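Local coordinates for acetylacetone-cleaving enzyme (Acinetobacter johnsonii, PDB 3BAL), which uses one iron ion per subunit and molecular oxygen to cleave acetylacetone into methylglyoxal and acetate, at residues 67-73 with 115-120; 77-81 with 98-104. The contacts are given in a common frame with arbitrary orientation. Residues are numbered along the deposited sequence.

Contact 1 pairs two neighbouring strands of a six-stranded antiparallel sheet, and contact 2 sits about 12 Å from it, centre to centre, nested within the chain between residues 67-73 and 115-120. The two touch directly. Gly68 N lies 2.9 Å from Glu98 O, a probable hydrogen bond that joins strand 68-74 to strand 94-98, while Tyr70 CE1 meets Met77 CE at 3.4 Å and Tyr70 CE2 meets Glu98 CG at 4.1 Å. Both face the metal site of His62, His64 and His104, occupied here by zinc: contact 2 supplies His104, whose ND1 is 2.1 Å from ZN, and contact 1 brings the Met117 side chain to about 5 Å from the ion.

Contact 1: residues 67-73 with 115-120; sequences PGEYFLT and FYMTFL
This is an antiparallel pairing of adjacent strands, 68-73 and 115-120, in the interior of a six-stranded antiparallel sheet, between strands 46-53 and 94-98. Their axes approach to 4.6 Å at 170°, and both backbones are extended. Register runs from Gly68 opposite Phe119 to Leu72 opposite Phe115. Glu69-Thr118 and Phe71-Tyr116 are hydrogen-bonded pairs: Glu69 N to Thr118 O and Thr118 N to Glu69 O are both 3.1 Å, Phe71 N to Tyr116 O 2.8 Å, Tyr116 N to Phe71 O 3.0 Å. Leu120 N to Pro67 O (3.1 Å) continues the pattern.

Tyr70, Leu72, Phe115, Met117 and Phe119 share one face. The extended Met117 (ttt) lays SD 3.8 Å from Tyr70 CB, and Leu72 CD1 meets Phe115 CB at 3.8 Å. An ideal CB on Gly68 would lie only 3.0 Å from Met117 CE. On the other face, one water bridges Thr118 OG1 (2.6 Å) and Glu69 OE2 (2.8 Å); Glu69 OE1 is hydrogen-bonded to Tyr95 OH of its own chain and to Thr48 OG1 of a second subunit. The Phe71 and Tyr116 rings stack reciprocally on Tyr116 and Phe71 of that subunit. One face toward the metal, the other against a partner chain: this is a sheet of the cupin jelly roll in a homotetramer.

Contact 2: residues 77-81 with 98-104; sequences MEVRG and ESSGALH. With ZN (zinc ion), chain E.
Arg80 and Glu98 form a two-pronged salt bridge: NE of Arg80 donates to OE1 of Glu98 at 2.9 Å (165°), and NH2 of Arg80 to OE2 of Glu98 at 3.0 Å (164°). Arg80 leaves the end of strand 77-79 with positive phi (57°/39°); its side chain (m, t, m) then reaches Glu98, whose m, m rotamer bends the carboxylate toward it. NH2 also has a weak hydrogen bond to Ser88 OG. Glu98 OE1 is an acceptor twice, taking His104 NE2 as well at 2.8 Å (154°). With NE2 donating, His104 ND1 binds zinc at 2.1 Å, completing with His62 and His64 the three-histidine centre of this cupin dioxygenase. Val79 CG1 packs over one face of the His104 ring, 3.9 Å from its centroid (CH-pi), while Arg80 CG lies at the ring edge, 3.7 Å from CD2 of His104. Between Glu98 and His104 the chain reverses through a type II turn, Ser99-Ala102, closed by Ala102 N to Ser99 O (3.0 Å), with Gly101 at phi 104°.

Contact 1: residues 67-73 with 115-120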
loop_
_atom_site.group_PDB
_atom_site.type_symbol
_atom_site.label_atom_id
_atom_site.label_comp_id
_atom_site.label_asym_id
_atom_site.label_seq_id
_atom_site.Cartn_x
_atom_site.Cartn_y
_atom_site.Cartn_z
ATOM N N PRO A 67 6.971 -4.008 4.660
ATOM C CA PRO A 67 7.700 -2.912 5.306
ATOM C C PRO A 67 7.102 -2.444 6.631
ATOM O O PRO A 67 5.884 -2.434 6.809
ATOM C CB PRO A 67 7.668 -1.817 4.244
ATOM C CG PRO A 67 6.318 -2.021 3.614
ATOM C CD PRO A 67 6.300 -3.534 3.433
ATOM N N GLY A 68 7.981 -2.060 7.553
ATOM C CA GLY A 68 7.565 -1.556 8.854
ATOM C C GLY A 68 8.412 -0.337 9.185
ATOM O O GLY A 68 9.601 -0.304 8.842
ATOM N N GLU A 69 7.817 0.662 9.840
ATOM C CA GLU A 69 8.535 1.896 10.200
ATOM C C GLU A 69 8.393 2.230 11.676
ATOM O O GLU A 69 7.280 2.300 12.179
ATOM C CB GLU A 69 8.006 3.075 9.371
ATOM C CG GLU A 69 8.244 2.916 7.887
ATOM C CD GLU A 69 7.811 4.121 7.103
ATOM O OE1 GLU A 69 8.534 5.140 7.110
ATOM O OE2 GLU A 69 6.731 4.057 6.482
ATOM N N TYR A 70 9.504 2.461 12.366
ATOM C CA TYR A 70 9.432 2.771 13.787
ATOM C C TYR A 70 9.987 4.141 14.201
ATOM O O TYR A 70 10.917 4.679 13.586
ATOM C CB TYR A 70 10.127 1.661 14.600
ATOM C CG TYR A 70 11.640 1.600 14.441
ATOM C CD1 TYR A 70 12.471 2.518 15.089
ATOM C CD2 TYR A 70 12.237 0.635 13.627
ATOM C CE1 TYR A 70 13.858 2.483 14.929
ATOM C CE2 TYR A 70 13.620 0.590 13.459
ATOM C CZ TYR A 70 14.428 1.520 14.112
ATOM O OH TYR A 70 15.792 1.500 13.920
ATOM N N PHE A 71 9.391 4.694 15.253
ATOM C CA PHE A 71 9.810 5.968 15.822
ATOM C C PHE A 71 10.129 5.662 17.293
ATOM O O PHE A 71 9.217 5.504 18.117
ATOM C CB PHE A 71 8.671 7.001 15.717
ATOM C CG PHE A 71 8.998 8.361 16.321
ATOM C CD1 PHE A 71 7.974 9.262 16.618
ATOM C CD2 PHE A 71 10.309 8.724 16.620
ATOM C CE1 PHE A 71 8.253 10.505 17.208
ATOM C CE2 PHE A 71 10.601 9.960 17.211
ATOM C CZ PHE A 71 9.568 10.847 17.505
ATOM N N LEU A 72 11.420 5.548 17.610
ATOM C CA LEU A 72 11.855 5.258 18.975
ATOM C C LEU A 72 11.813 6.570 19.738
ATOM O O LEU A 72 12.617 7.472 19.486
ATOM C CB LEU A 72 13.284 4.704 18.973
ATOM C CG LEU A 72 13.912 4.308 20.312
ATOM C CD1 LEU A 72 13.140 3.155 20.938
ATOM C CD2 LEU A 72 15.349 3.907 20.076
ATOM N N THR A 73 10.882 6.676 20.678
ATOM C CA THR A 73 10.725 7.909 21.442
ATOM C C THR A 73 11.500 7.942 22.739
ATOM O O THR A 73 11.738 9.015 23.293
ATOM C CB THR A 73 9.243 8.178 21.748
ATOM O OG1 THR A 73 8.676 7.029 22.382
ATOM C CG2 THR A 73 8.481 8.469 20.462
ATOM N N PHE A 115 8.605 2.753 21.820
ATOM C CA PHE A 115 8.623 2.966 20.379
ATOM C C PHE A 115 7.239 2.762 19.753
ATOM O O PHE A 115 6.453 1.913 20.188
ATOM C CB PHE A 115 9.682 2.069 19.698
ATOM C CG PHE A 115 9.277 0.622 19.550
ATOM C CD1 PHE A 115 8.696 0.166 18.371
ATOM C CD2 PHE A 115 9.507 -0.291 20.574
ATOM C CE1 PHE A 115 8.350 -1.183 18.212
ATOM C CE2 PHE A 115 9.166 -1.637 20.427
ATOM C CZ PHE A 115 8.589 -2.083 19.244
ATOM N N TYR A 116 6.962 3.584 18.744
ATOM C CA TYR A 116 5.721 3.590 17.973
ATOM C C TYR A 116 6.076 2.942 16.624
ATOM O O TYR A 116 7.141 3.215 16.075
ATOM C CB TYR A 116 5.285 5.049 17.769
ATOM C CG TYR A 116 4.211 5.282 16.722
ATOM C CD1 TYR A 116 2.859 5.313 17.069
ATOM C CD2 TYR A 116 4.551 5.510 15.382
ATOM C CE1 TYR A 116 1.870 5.575 16.101
ATOM C CE2 TYR A 116 3.571 5.768 14.413
ATOM C CZ TYR A 116 2.236 5.802 14.780
ATOM O OH TYR A 116 1.271 6.075 13.835
ATOM N N MET A 117 5.202 2.097 16.085
ATOM C CA MET A 117 5.509 1.449 14.816
ATOM C C MET A 117 4.276 1.087 13.985
ATOM O O MET A 117 3.224 0.712 14.521
ATOM C CB MET A 117 6.351 0.192 15.092
ATOM C CG MET A 117 6.864 -0.561 13.865
ATOM S SD MET A 117 8.260 -1.669 14.298
ATOM C CE MET A 117 8.871 -2.171 12.662
ATOM N N THR A 118 4.417 1.212 12.668
ATOM C CA THR A 118 3.357 0.867 11.724
ATOM C C THR A 118 3.858 -0.354 10.949
ATOM O O THR A 118 5.051 -0.443 10.638
ATOM C CB THR A 118 3.069 2.038 10.734
ATOM O OG1 THR A 118 4.297 2.500 10.155
ATOM C CG2 THR A 118 2.399 3.202 11.452
ATOM N N PHE A 119 2.962 -1.299 10.664
ATOM C CA PHE A 119 3.329 -2.516 9.932
ATOM C C PHE A 119 2.414 -2.751 8.730
ATOM O O PHE A 119 1.207 -2.523 8.807
ATOM C CB PHE A 119 3.219 -3.783 10.811
ATOM C CG PHE A 119 3.845 -3.666 12.178
ATOM C CD1 PHE A 119 3.138 -3.103 13.240
ATOM C CD2 PHE A 119 5.132 -4.152 12.415
ATOM C CE1 PHE A 119 3.696 -3.028 14.518
ATOM C CE2 PHE A 119 5.701 -4.081 13.691
ATOM C CZ PHE A 119 4.980 -3.516 14.747
ATOM N N LEU A 120 2.996 -3.206 7.624
ATOM C CA LEU A 120 2.220 -3.547 6.438
ATOM C C LEU A 120 2.372 -5.065 6.332
ATOM O O LEU A 120 3.479 -5.583 6.141
ATOM C CB LEU A 120 2.776 -2.876 5.173
ATOM C CG LEU A 120 1.981 -3.187 3.888
ATOM C CD1 LEU A 120 0.529 -2.760 4.063
ATOM C CD2 LEU A 120 2.601 -2.473 2.705
HETATM O O HOH W 1 5.721 4.789 11.756
HETATM O O HOH W 2 4.584 2.544 7.539
#

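Contact 2: residues 77-81 with 98-104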
loop_
_atom_site.group_PDB
_atom_site.type_symbol
_atom_site.label_atom_id
_atom_site.label_comp_id
_atom_site.label_asym_id
_atom_site.label_seq_id
_atom_site.Cartn_x
_atom_site.Cartn_y
_atom_site.Cartn_z
ATOM N N MET A 77 17.315 0.644 21.191
ATOM C CA MET A 77 16.843 -0.622 20.614
ATOM C C MET A 77 17.865 -1.259 19.656
ATOM O O MET A 77 18.308 -0.615 18.707
ATOM C CB MET A 77 15.511 -0.385 19.881
ATOM C CG MET A 77 14.951 -1.598 19.145
ATOM S SD MET A 77 13.318 -1.276 18.453
ATOM C CE MET A 77 13.762 -0.197 17.091
ATOM N N GLU A 78 18.234 -2.515 19.916
ATOM C CA GLU A 78 19.191 -3.241 19.075
ATOM C C GLU A 78 18.437 -4.087 18.055
ATOM O O GLU A 78 17.828 -5.094 18.406
ATOM C CB GLU A 78 20.085 -4.148 19.930
ATOM C CG GLU A 78 21.185 -3.422 20.706
ATOM C CD GLU A 78 21.806 -4.287 21.799
ATOM O OE1 GLU A 78 21.749 -5.529 21.691
ATOM O OE2 GLU A 78 22.360 -3.727 22.767
ATOM N N VAL A 79 18.482 -3.664 16.793
ATOM C CA VAL A 79 17.795 -4.359 15.706
ATOM C C VAL A 79 18.786 -5.095 14.812
ATOM O O VAL A 79 19.856 -4.576 14.489
ATOM C CB VAL A 79 17.007 -3.374 14.817
ATOM C CG1 VAL A 79 16.036 -4.137 13.936
ATOM C CG2 VAL A 79 16.276 -2.359 15.672
ATOM N N ARG A 80 18.413 -6.303 14.404
ATOM C CA ARG A 80 19.262 -7.124 13.549
ATOM C C ARG A 80 20.638 -7.360 14.171
ATOM O O ARG A 80 21.656 -7.355 13.477
ATOM C CB ARG A 80 19.392 -6.472 12.167
ATOM C CG ARG A 80 18.124 -6.607 11.339
ATOM C CD ARG A 80 18.162 -5.817 10.040
ATOM N NE ARG A 80 17.918 -4.393 10.242
ATOM C CZ ARG A 80 18.867 -3.466 10.311
ATOM N NH1 ARG A 80 20.145 -3.806 10.189
ATOM N NH2 ARG A 80 18.536 -2.196 10.510
ATOM N N GLY A 81 20.655 -7.563 15.486
ATOM C CA GLY A 81 21.905 -7.821 16.175
ATOM C C GLY A 81 22.596 -6.609 16.778
ATOM O O GLY A 81 23.595 -6.754 17.480
ATOM N N GLU A 98 12.420 -0.875 8.314
ATOM C CA GLU A 98 12.759 -2.293 8.259
ATOM C C GLU A 98 11.913 -2.876 7.130
ATOM O O GLU A 98 10.693 -2.964 7.227
ATOM C CB GLU A 98 12.443 -2.958 9.602
ATOM C CG GLU A 98 13.287 -2.437 10.781
ATOM C CD GLU A 98 14.762 -2.813 10.677
ATOM O OE1 GLU A 98 15.061 -3.972 10.306
ATOM O OE2 GLU A 98 15.627 -1.962 10.981
ATOM N N SER A 99 12.582 -3.261 6.053
ATOM C CA SER A 99 11.925 -3.767 4.859
ATOM C C SER A 99 11.385 -5.185 4.889
ATOM O O SER A 99 11.703 -5.980 5.773
ATOM C CB SER A 99 12.887 -3.650 3.685
ATOM O OG SER A 99 14.056 -4.396 3.971
ATOM N N SER A 100 10.569 -5.478 3.881
ATOM C CA SER A 100 9.968 -6.787 3.687
ATOM C C SER A 100 11.092 -7.824 3.633
ATOM O O SER A 100 12.025 -7.697 2.832
ATOM C CB SER A 100 9.175 -6.789 2.376
ATOM O OG SER A 100 8.850 -8.100 1.965
ATOM N N GLY A 101 11.009 -8.836 4.494
ATOM C CA GLY A 101 12.031 -9.870 4.529
ATOM C C GLY A 101 12.986 -9.747 5.707
ATOM O O GLY A 101 13.726 -10.686 6.002
ATOM N N ALA A 102 12.970 -8.598 6.381
ATOM C CA ALA A 102 13.855 -8.364 7.517
ATOM C C ALA A 102 13.704 -9.446 8.584
ATOM O O ALA A 102 12.606 -9.717 9.058
ATOM C CB ALA A 102 13.588 -6.989 8.116
ATOM N N LEU A 103 14.824 -10.060 8.952
ATOM C CA LEU A 103 14.838 -11.114 9.966
ATOM C C LEU A 103 15.282 -10.560 11.317
ATOM O O LEU A 103 16.423 -10.118 11.467
ATOM C CB LEU A 103 15.790 -12.231 9.544
ATOM C CG LEU A 103 15.954 -13.397 10.514
ATOM C CD1 LEU A 103 14.631 -14.132 10.686
ATOM C CD2 LEU A 103 17.009 -14.347 9.971
ATOM N N HIS A 104 14.380 -10.594 12.296
ATOM C CA HIS A 104 14.680 -10.095 13.635
ATOM C C HIS A 104 14.700 -11.224 14.664
ATOM O O HIS A 104 13.679 -11.541 15.286
ATOM C CB HIS A 104 13.654 -9.033 14.027
ATOM C CG HIS A 104 13.687 -7.815 13.155
ATOM N ND1 HIS A 104 12.646 -6.914 13.098
ATOM C CD2 HIS A 104 14.645 -7.337 12.323
ATOM C CE1 HIS A 104 12.962 -5.933 12.270
ATOM N NE2 HIS A 104 14.168 -6.165 11.787
HETATM ZN ZN ZN E . 10.700 -6.872 13.838
#